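Local coordinates for Nitrate/nitrite sensor protein NarX (PDB 3EZH) that senses nitrate and nitrite in the periplasm and, as a membrane-bound histidine kinase, relays the signal to the response regulators NarL and NarP, at residues Q19-L24 with D89-V94. Residues are numbered along the deposited sequence; the frame is centred on the assembly and turned at random.
Sequences QSYRLL and DVSQFV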
loop_
_atom_site.group_PDB
_atom_site.type_symbol
_atom_site.label_atom_id
_atom_site.label_comp_id
_atom_site.label_asym_id
_atom_site.label_seq_id
_atom_site.Cartn_x
_atom_site.Cartn_y
_atom_site.Cartn_z
ATOM N N GLN A 19 1.564 -4.947 3.076
ATOM C CA GLN A 19 1.669 -6.178 3.818
ATOM C C GLN A 19 3.048 -6.766 3.780
ATOM O O GLN A 19 3.460 -7.474 4.735
ATOM C CB GLN A 19 0.600 -7.164 3.344
ATOM C CG GLN A 19 -0.836 -6.703 3.581
ATOM C CD GLN A 19 -1.840 -7.773 3.108
ATOM O OE1 GLN A 19 -1.781 -8.911 3.555
ATOM N NE2 GLN A 19 -2.713 -7.408 2.149
ATOM N N SER A 20 3.746 -6.455 2.660
ATOM C CA SER A 20 5.125 -6.897 2.507
ATOM C C SER A 20 6.047 -6.245 3.539
ATOM O O SER A 20 6.858 -6.943 4.196
ATOM C CB SER A 20 5.656 -6.561 1.078
ATOM O OG SER A 20 4.934 -7.306 0.107
ATOM N N TYR A 21 5.926 -4.923 3.699
ATOM C CA TYR A 21 6.788 -4.230 4.631
ATOM C C TYR A 21 6.311 -4.468 6.057
ATOM O O TYR A 21 7.114 -4.390 6.988
ATOM C CB TYR A 21 6.866 -2.734 4.339
ATOM C CG TYR A 21 8.096 -2.386 3.444
ATOM C CD1 TYR A 21 9.368 -2.448 3.983
ATOM C CD2 TYR A 21 7.947 -2.071 2.107
ATOM C CE1 TYR A 21 10.497 -2.196 3.172
ATOM C CE2 TYR A 21 9.071 -1.831 1.296
ATOM C CZ TYR A 21 10.307 -1.907 1.848
ATOM O OH TYR A 21 11.447 -1.679 1.045
ATOM N N ARG A 22 5.024 -4.718 6.220
ATOM C CA ARG A 22 4.580 -5.067 7.585
ATOM C C ARG A 22 5.223 -6.382 8.027
ATOM O O ARG A 22 5.584 -6.508 9.211
ATOM C CB ARG A 22 3.019 -5.168 7.648
ATOM C CG ARG A 22 2.505 -5.643 9.047
ATOM C CD ARG A 22 0.960 -5.310 9.066
ATOM N NE ARG A 22 0.233 -6.261 8.249
ATOM C CZ ARG A 22 -1.081 -6.206 7.980
ATOM N NH1 ARG A 22 -1.835 -5.202 8.450
ATOM N NH2 ARG A 22 -1.661 -7.207 7.273
ATOM N N LEU A 23 5.340 -7.398 7.134
ATOM C CA LEU A 23 6.009 -8.619 7.542
ATOM C C LEU A 23 7.508 -8.334 7.780
ATOM O O LEU A 23 8.108 -8.878 8.664
ATOM C CB LEU A 23 5.831 -9.689 6.456
ATOM C CG LEU A 23 4.495 -10.435 6.497
ATOM C CD1 LEU A 23 4.252 -11.341 5.263
ATOM C CD2 LEU A 23 4.513 -11.354 7.750
ATOM N N LEU A 24 8.112 -7.468 6.959
ATOM C CA LEU A 24 9.537 -7.160 7.185
ATOM C C LEU A 24 9.725 -6.523 8.554
ATOM O O LEU A 24 10.662 -6.838 9.269
ATOM C CB LEU A 24 10.072 -6.243 6.076
ATOM C CG LEU A 24 11.616 -5.995 6.249
ATOM C CD1 LEU A 24 12.435 -7.288 6.059
ATOM C CD2 LEU A 24 12.032 -4.979 5.218
ATOM N N ASP A 89 15.040 -8.295 -0.855
ATOM C CA ASP A 89 14.045 -9.138 -1.484
ATOM C C ASP A 89 12.684 -8.389 -1.372
ATOM O O ASP A 89 11.927 -8.301 -2.313
ATOM C CB ASP A 89 13.998 -10.456 -0.699
ATOM C CG ASP A 89 13.817 -11.675 -1.563
ATOM O OD1 ASP A 89 13.827 -11.591 -2.798
ATOM O OD2 ASP A 89 13.617 -12.751 -0.975
ATOM N N VAL A 90 12.393 -7.850 -0.190
ATOM C CA VAL A 90 11.115 -7.145 -0.002
ATOM C C VAL A 90 11.022 -5.817 -0.783
ATOM O O VAL A 90 9.985 -5.499 -1.364
ATOM C CB VAL A 90 10.912 -6.874 1.517
ATOM C CG1 VAL A 90 9.737 -5.873 1.731
ATOM C CG2 VAL A 90 10.671 -8.185 2.249
ATOM N N SER A 91 12.091 -5.034 -0.817
ATOM C CA SER A 91 12.023 -3.769 -1.553
ATOM C C SER A 91 11.733 -4.059 -3.021
ATOM O O SER A 91 10.946 -3.370 -3.694
ATOM C CB SER A 91 13.341 -3.012 -1.408
ATOM O OG SER A 91 13.317 -1.848 -2.179
ATOM N N GLN A 92 12.386 -5.093 -3.553
ATOM C CA GLN A 92 12.115 -5.358 -4.969
ATOM C C GLN A 92 10.709 -5.912 -5.199
ATOM O O GLN A 92 10.095 -5.646 -6.198
ATOM C CB GLN A 92 13.142 -6.373 -5.524
ATOM C CG GLN A 92 13.113 -6.438 -7.050
ATOM C CD GLN A 92 13.341 -5.093 -7.712
ATOM O OE1 GLN A 92 14.246 -4.373 -7.353
ATOM N NE2 GLN A 92 12.546 -4.780 -8.683
ATOM N N PHE A 93 10.187 -6.670 -4.242
ATOM C CA PHE A 93 8.861 -7.200 -4.417
ATOM C C PHE A 93 7.869 -6.049 -4.480
ATOM O O PHE A 93 6.892 -6.114 -5.209
ATOM C CB PHE A 93 8.548 -8.202 -3.265
ATOM C CG PHE A 93 7.324 -9.037 -3.495
ATOM C CD1 PHE A 93 7.348 -10.135 -4.386
ATOM C CD2 PHE A 93 6.141 -8.761 -2.807
ATOM C CE1 PHE A 93 6.192 -10.942 -4.594
ATOM C CE2 PHE A 93 4.986 -9.579 -3.024
ATOM C CZ PHE A 93 5.000 -10.650 -3.900
ATOM N N VAL A 94 8.037 -5.066 -3.591
ATOM C CA VAL A 94 7.161 -3.910 -3.594
ATOM C C VAL A 94 7.347 -3.134 -4.908
ATOM O O VAL A 94 6.405 -2.582 -5.424
ATOM C CB VAL A 94 7.484 -3.044 -2.389
ATOM C CG1 VAL A 94 6.846 -1.672 -2.521
ATOM C CG2 VAL A 94 7.016 -3.832 -1.163
HETATM O O HOH W 1 11.283 0.188 -1.068
#
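Tyr-21 lays its ring flat over Val-90, whose CG1 methyl sits 3.9 Å from the ring centroid and only 5° off the normal, a well-centred CH-pi contact. With chi1 at 168°, the CG1 branch of Val-90 lies opposite the backbone N, which turns it up to the ring; the same methyl is 4.3 Å from Leu-24 CD2. Val-94 CG2 is 3.8 Å from Tyr-21 CE2, and the two side chains cross at about a right angle. Beta-branched valines suit both places, holding compact methyls close to the backbone and against the ring. The long, flat phenol suits its own because it reaches across to helix 87-113 and carries its hydroxyl to the exposed Ser-91, where Tyr-21 OH lies 3.4 Å from Ser-91 CB and shares a water with Ser-91 OG. The segments belong to helices 6-25 and 87-113, antiparallel members of the periplasmic four-helix-bundle sensor domain, with axes 9.7 Å apart here. Tyr-21 also packs on Tyr-21 of the second subunit, so it joins intrachain packing to the dimer interface. A leucine in its place would probably leave the bridging water without its phenol partner and Val-90 without the broad face that covers its methyl. Small Ser-20 fits where the backbones come close: its CB touches Val-94 CG2, while Ser-20 OG, hydrogen-bonded to the carbonyl of Leu-16, lies at the ring edge of Phe-93, 3.5 Å from Phe-93 CD2.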